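Long-range contacts in phosphonopyruvate hydrolase (PDB 2DUA), which hydrolyses phosphonopyruvate to pyruvate and phosphate with the help of a divalent metal cation, and is not active towards phosphoenolpyruvate: residues Val152-Glu157 with Asp181-His186; Pro207-Pro212 with Val229-Tyr234. All blocks are in the same frame, centred on the assembly; numbering follows the deposited sequence.

Both contacts join neighbouring parallel strands of the eight-stranded parallel TIM barrel of this PEP mutase family enzyme. Following the chain from the N terminus, contact 1 comes first: strand 151-156 runs into helix 165-177, and the return strand 182-185 closes the loop beside it. Contact 2 repeats the step, from strand 208-210 through helix 220-224 to strand 229-234. The two loops follow in series and neither nest nor cross. They meet where strand 182-185 lies beside strand 208-210; probable hydrogen bonds pair Ile-183 N with Pro-207 O and Ile-183 O with Val-209 N. Together they tie the fifth to eighth strands into one wall. Their centres are about 9 Å apart.

Contact 1: residues Val152-Glu157 with Asp181-His186; sequences VIARVE and DAILIH. With OXL (oxalate ion), chain C.
Arg-155 and Leu-184 are paired in a parallel bridge and point the same way. CD2 of Leu-184 lies over one face of the guanidinium. The arginine CG is anti to the backbone N (chi1 174°) and the chain is extended to NE, which carries the head group towards the bound oxalate. There Arg-155 NH1 donates to oxalate O4 at 3.1 Å. Arg-155 NE donates almost straight to Glu-157 OE2 at 2.8 Å, in the guanidinium plane but from above the carboxylate plane. This salt bridge is likely to limit the turning of the head group. Arg-155 NH2 sits over one face of the His-186 ring, toward its rim and 3.1 Å from His-186 CD2; the two planes are 62° apart. Both residues belong to the substrate-binding site, where Ser-42, Phe-44 and Trp-40 also hold the oxalate. With an alanine here in place of Arg-155, oxalate would probably lose this donor and Glu-157 OE2 its mate.

The middle is tightly packed. Leu-184 N donates to Ala-154 O at 2.8 Å. On the other face, Val-156 CG2 meets Ile-183 CG2 at 3.7 Å. The C-terminal end is looser: a water bridges Val-156 O and His-186 O. Asp-181, partly exposed, is firmly bonded: its OD2 takes the Val-152 N-H at 2.9 Å, and Arg-145 and Arg-8 form salt bridges with the carboxylate.

Strands 106-110 and 208-210 flank this beta-alpha-beta pair. Helix 131-144 packs on Val-152 and Ala-154.

Contact 2: residues Pro207-Pro212 with Val229-Tyr234; sequences PLVLVP and VGIVIY
Val-209 and Ile-231 lie side by side and point the same way. CG1 of Val-209 is 3.9 Å from Ile-231 CB. The same methyl meets CD1 of Ile-233 at 3.7 Å, where the two side chains cross at a slant. With CG1 of Ile-233 anti to its carbonyl carbon (chi1 -66°), CD1 comes up against Val-209. Val-211 lays CG2 against CB of Ile-233.

On the other face, Leu-210 crosses Val-229 at about a right angle, CD1 to CG2 3.9 Å. Pro-212 meets Val-232 at a similar angle, CD to CG2.

A beta bulge shifts the register by one between Leu-208 and Val-209. Leu-208 O takes the N-H of Gly-230 at 2.8 Å and, weakly, that of Ile-231. Gly-230 has no side chain, and its N lies close to Pro-207 CB. Beyond the bulge, Leu-210 N donates to Ile-231 O at 3.0 Å, and Ile-233 N to Leu-210 O at 2.8 Å.

Ile-233 lies near Trp-40 and Val-211 near the oxalate, so this end of the pair borders the substrate site. Strand 229-234 meets strand 17-21, which closes the barrel; strand 208-210 lies beside strand 182-185. Helix 220-224 covers Val-229 and Val-232, and helix 193-201 covers Leu-208 and Leu-210.

Contact 1: residues Val152-Glu157 with Asp181-His186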
loop_
_atom_site.group_PDB
_atom_site.type_symbol
_atom_site.label_atom_id
_atom_site.label_comp_id
_atom_site.label_asym_id
_atom_site.label_seq_id
_atom_site.Cartn_x
_atom_site.Cartn_y
_atom_site.Cartn_z
ATOM N N VAL A 152 -26.482 0.683 1.054
ATOM C CA VAL A 152 -25.982 2.069 1.037
ATOM C C VAL A 152 -26.673 2.834 2.166
ATOM O O VAL A 152 -27.879 2.968 2.167
ATOM C CB VAL A 152 -26.287 2.717 -0.340
ATOM C CG1 VAL A 152 -25.851 4.198 -0.328
ATOM C CG2 VAL A 152 -25.576 1.938 -1.424
ATOM N N ILE A 153 -25.905 3.304 3.158
ATOM C CA ILE A 153 -26.468 4.012 4.279
ATOM C C ILE A 153 -26.068 5.483 4.168
ATOM O O ILE A 153 -24.918 5.789 4.005
ATOM C CB ILE A 153 -25.942 3.459 5.625
ATOM C CG1 ILE A 153 -26.264 1.959 5.742
ATOM C CG2 ILE A 153 -26.554 4.255 6.836
ATOM C CD1 ILE A 153 -25.575 1.230 6.894
ATOM N N ALA A 154 -27.056 6.372 4.184
ATOM C CA ALA A 154 -26.829 7.821 4.110
ATOM C C ALA A 154 -26.895 8.389 5.528
ATOM O O ALA A 154 -27.883 8.226 6.271
ATOM C CB ALA A 154 -27.913 8.514 3.228
ATOM N N ARG A 155 -25.829 9.080 5.885
ATOM C CA ARG A 155 -25.705 9.684 7.201
ATOM C C ARG A 155 -26.053 11.156 7.123
ATOM O O ARG A 155 -25.414 11.930 6.390
ATOM C CB ARG A 155 -24.282 9.534 7.703
ATOM C CG ARG A 155 -24.067 10.269 9.004
ATOM C CD ARG A 155 -22.736 9.792 9.586
ATOM N NE ARG A 155 -22.466 10.460 10.851
ATOM C CZ ARG A 155 -21.754 9.905 11.844
ATOM N NH1 ARG A 155 -21.223 8.675 11.712
ATOM N NH2 ARG A 155 -21.620 10.566 12.998
ATOM N N VAL A 156 -27.086 11.536 7.874
ATOM C CA VAL A 156 -27.596 12.925 7.892
ATOM C C VAL A 156 -26.937 13.707 9.065
ATOM O O VAL A 156 -27.112 13.351 10.251
ATOM C CB VAL A 156 -29.176 12.906 8.069
ATOM C CG1 VAL A 156 -29.740 14.366 8.268
ATOM C CG2 VAL A 156 -29.840 12.233 6.836
ATOM N N GLU A 157 -26.186 14.752 8.741
ATOM C CA GLU A 157 -25.504 15.507 9.767
ATOM C C GLU A 157 -26.204 16.831 10.062
ATOM O O GLU A 157 -25.590 17.710 10.685
ATOM C CB GLU A 157 -24.049 15.782 9.325
ATOM C CG GLU A 157 -23.159 14.497 9.354
ATOM C CD GLU A 157 -22.829 14.087 10.762
ATOM O OE1 GLU A 157 -22.037 14.801 11.413
ATOM O OE2 GLU A 157 -23.375 13.076 11.238
ATOM N N ASP A 181 -30.685 2.866 1.534
ATOM C CA ASP A 181 -31.301 1.694 2.162
ATOM C C ASP A 181 -31.550 1.923 3.665
ATOM O O ASP A 181 -32.321 1.178 4.294
ATOM C CB ASP A 181 -30.380 0.478 1.986
ATOM C CG ASP A 181 -30.239 0.057 0.542
ATOM O OD1 ASP A 181 -31.285 -0.264 -0.081
ATOM O OD2 ASP A 181 -29.108 0.017 0.001
ATOM N N ALA A 182 -30.856 2.913 4.251
ATOM C CA ALA A 182 -31.055 3.201 5.670
ATOM C C ALA A 182 -30.532 4.608 5.898
ATOM O O ALA A 182 -29.744 5.130 5.078
ATOM C CB ALA A 182 -30.283 2.167 6.582
ATOM N N ILE A 183 -30.993 5.231 6.981
ATOM C CA ILE A 183 -30.586 6.584 7.268
ATOM C C ILE A 183 -29.947 6.581 8.642
ATOM O O ILE A 183 -30.542 6.108 9.600
ATOM C CB ILE A 183 -31.828 7.578 7.274
ATOM C CG1 ILE A 183 -32.491 7.637 5.867
ATOM C CG2 ILE A 183 -31.348 8.957 7.713
ATOM C CD1 ILE A 183 -31.450 8.028 4.707
ATOM N N LEU A 184 -28.736 7.100 8.725
ATOM C CA LEU A 184 -28.045 7.150 10.012
ATOM C C LEU A 184 -28.201 8.598 10.461
ATOM O O LEU A 184 -27.790 9.514 9.743
ATOM C CB LEU A 184 -26.574 6.776 9.818
ATOM C CG LEU A 184 -25.753 6.593 11.099
ATOM C CD1 LEU A 184 -24.446 5.901 10.757
ATOM C CD2 LEU A 184 -25.517 7.953 11.792
ATOM N N ILE A 185 -28.804 8.809 11.623
ATOM C CA ILE A 185 -29.011 10.156 12.127
ATOM C C ILE A 185 -28.182 10.328 13.395
ATOM O O ILE A 185 -28.150 9.467 14.245
ATOM C CB ILE A 185 -30.518 10.441 12.384
ATOM C CG1 ILE A 185 -30.660 11.841 12.947
ATOM C CG2 ILE A 185 -31.166 9.332 13.280
ATOM C CD1 ILE A 185 -30.389 12.936 11.867
ATOM N N HIS A 186 -27.497 11.454 13.494
ATOM C CA HIS A 186 -26.584 11.675 14.595
ATOM C C HIS A 186 -26.851 12.980 15.356
ATOM O O HIS A 186 -27.254 13.957 14.759
ATOM C CB HIS A 186 -25.171 11.692 13.991
ATOM C CG HIS A 186 -24.097 11.377 14.977
ATOM N ND1 HIS A 186 -24.151 10.274 15.801
ATOM C CD2 HIS A 186 -22.985 12.067 15.339
ATOM C CE1 HIS A 186 -23.128 10.301 16.639
ATOM N NE2 HIS A 186 -22.406 11.380 16.383
HETATM C C1 OXL C . -16.790 6.811 12.988
HETATM C C2 OXL C . -18.040 7.548 12.719
HETATM O O1 OXL C . -16.779 5.909 13.923
HETATM O O2 OXL C . -18.129 8.198 11.633
HETATM O O3 OXL C . -15.806 7.100 12.277
HETATM O O4 OXL C . -18.973 7.484 13.547
HETATM O O HOH W 1 -27.307 15.002 12.280
#

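Contact 2: residues Pro207-Pro212 with Val229-Tyr234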
loop_
_atom_site.group_PDB
_atom_site.type_symbol
_atom_site.label_atom_id
_atom_site.label_comp_id
_atom_site.label_asym_id
_atom_site.label_seq_id
_atom_site.Cartn_x
_atom_site.Cartn_y
_atom_site.Cartn_z
ATOM N N PRO A 207 -35.142 1.778 7.481
ATOM C CA PRO A 207 -34.720 1.799 8.892
ATOM C C PRO A 207 -33.740 2.922 9.212
ATOM O O PRO A 207 -33.064 3.496 8.328
ATOM C CB PRO A 207 -34.044 0.450 9.118
ATOM C CG PRO A 207 -34.436 -0.396 7.942
ATOM C CD PRO A 207 -34.707 0.555 6.772
ATOM N N LEU A 208 -33.689 3.238 10.487
ATOM C CA LEU A 208 -32.764 4.240 10.977
ATOM C C LEU A 208 -31.539 3.542 11.585
ATOM O O LEU A 208 -31.600 2.372 11.939
ATOM C CB LEU A 208 -33.416 5.103 12.047
ATOM C CG LEU A 208 -34.578 5.941 11.516
ATOM C CD1 LEU A 208 -35.052 6.771 12.687
ATOM C CD2 LEU A 208 -34.134 6.816 10.283
ATOM N N VAL A 209 -30.427 4.261 11.630
ATOM C CA VAL A 209 -29.177 3.751 12.214
ATOM C C VAL A 209 -28.747 4.745 13.265
ATOM O O VAL A 209 -28.665 5.944 12.988
ATOM C CB VAL A 209 -28.047 3.645 11.197
ATOM C CG1 VAL A 209 -26.786 2.986 11.845
ATOM C CG2 VAL A 209 -28.508 2.806 10.008
ATOM N N LEU A 210 -28.526 4.253 14.482
ATOM C CA LEU A 210 -28.032 5.130 15.544
ATOM C C LEU A 210 -26.582 4.779 15.995
ATOM O O LEU A 210 -26.194 3.594 15.984
ATOM C CB LEU A 210 -28.951 5.043 16.758
ATOM C CG LEU A 210 -30.431 5.424 16.591
ATOM C CD1 LEU A 210 -31.115 5.383 17.997
ATOM C CD2 LEU A 210 -30.492 6.805 15.972
ATOM N N VAL A 211 -25.807 5.802 16.374
ATOM C CA VAL A 211 -24.448 5.679 16.898
ATOM C C VAL A 211 -24.533 6.454 18.195
ATOM O O VAL A 211 -24.093 7.575 18.266
ATOM C CB VAL A 211 -23.350 6.220 15.962
ATOM C CG1 VAL A 211 -21.915 5.832 16.473
ATOM C CG2 VAL A 211 -23.561 5.668 14.515
ATOM N N PRO A 212 -25.124 5.881 19.234
ATOM C CA PRO A 212 -25.315 6.632 20.489
ATOM C C PRO A 212 -24.126 6.725 21.438
ATOM O O PRO A 212 -24.287 6.508 22.657
ATOM C CB PRO A 212 -26.508 5.907 21.126
ATOM C CG PRO A 212 -26.179 4.456 20.836
ATOM C CD PRO A 212 -25.664 4.513 19.333
ATOM N N VAL A 229 -35.652 1.943 14.262
ATOM C CA VAL A 229 -34.177 1.802 14.230
ATOM C C VAL A 229 -33.850 0.383 13.887
ATOM O O VAL A 229 -34.300 -0.528 14.585
ATOM C CB VAL A 229 -33.580 2.155 15.620
ATOM C CG1 VAL A 229 -32.040 1.954 15.636
ATOM C CG2 VAL A 229 -33.908 3.638 15.953
ATOM N N GLY A 230 -33.084 0.176 12.823
ATOM C CA GLY A 230 -32.718 -1.177 12.495
ATOM C C GLY A 230 -31.267 -1.546 12.873
ATOM O O GLY A 230 -30.923 -2.742 12.941
ATOM N N ILE A 231 -30.429 -0.539 13.130
ATOM C CA ILE A 231 -29.030 -0.850 13.454
ATOM C C ILE A 231 -28.527 0.064 14.525
ATOM O O ILE A 231 -28.853 1.243 14.516
ATOM C CB ILE A 231 -28.093 -0.648 12.246
ATOM C CG1 ILE A 231 -28.432 -1.635 11.127
ATOM C CG2 ILE A 231 -26.643 -0.843 12.676
ATOM C CD1 ILE A 231 -27.665 -1.420 9.839
ATOM N N VAL A 232 -27.782 -0.510 15.484
ATOM C CA VAL A 232 -27.143 0.293 16.507
ATOM C C VAL A 232 -25.650 0.025 16.348
ATOM O O VAL A 232 -25.217 -1.132 16.248
ATOM C CB VAL A 232 -27.604 -0.059 17.939
ATOM C CG1 VAL A 232 -27.381 -1.542 18.232
ATOM C CG2 VAL A 232 -26.878 0.818 18.925
ATOM N N ILE A 233 -24.876 1.096 16.268
ATOM C CA ILE A 233 -23.422 0.980 16.107
ATOM C C ILE A 233 -22.691 1.500 17.362
ATOM O O ILE A 233 -23.008 2.588 17.873
ATOM C CB ILE A 233 -22.936 1.829 14.901
ATOM C CG1 ILE A 233 -23.487 1.250 13.600
ATOM C CG2 ILE A 233 -21.382 1.907 14.901
ATOM C CD1 ILE A 233 -23.263 2.112 12.333
ATOM N N TYR A 234 -21.736 0.725 17.858
ATOM C CA TYR A 234 -20.889 1.146 18.995
ATOM C C TYR A 234 -19.689 1.785 18.267
ATOM O O TYR A 234 -18.811 1.107 17.736
ATOM C CB TYR A 234 -20.538 -0.095 19.788
ATOM C CG TYR A 234 -21.764 -0.605 20.516
ATOM C CD1 TYR A 234 -22.235 0.058 21.661
ATOM C CD2 TYR A 234 -22.479 -1.695 20.057
ATOM C CE1 TYR A 234 -23.401 -0.372 22.327
ATOM C CE2 TYR A 234 -23.690 -2.136 20.735
ATOM C CZ TYR A 234 -24.103 -1.444 21.861
ATOM O OH TYR A 234 -25.262 -1.807 22.522
#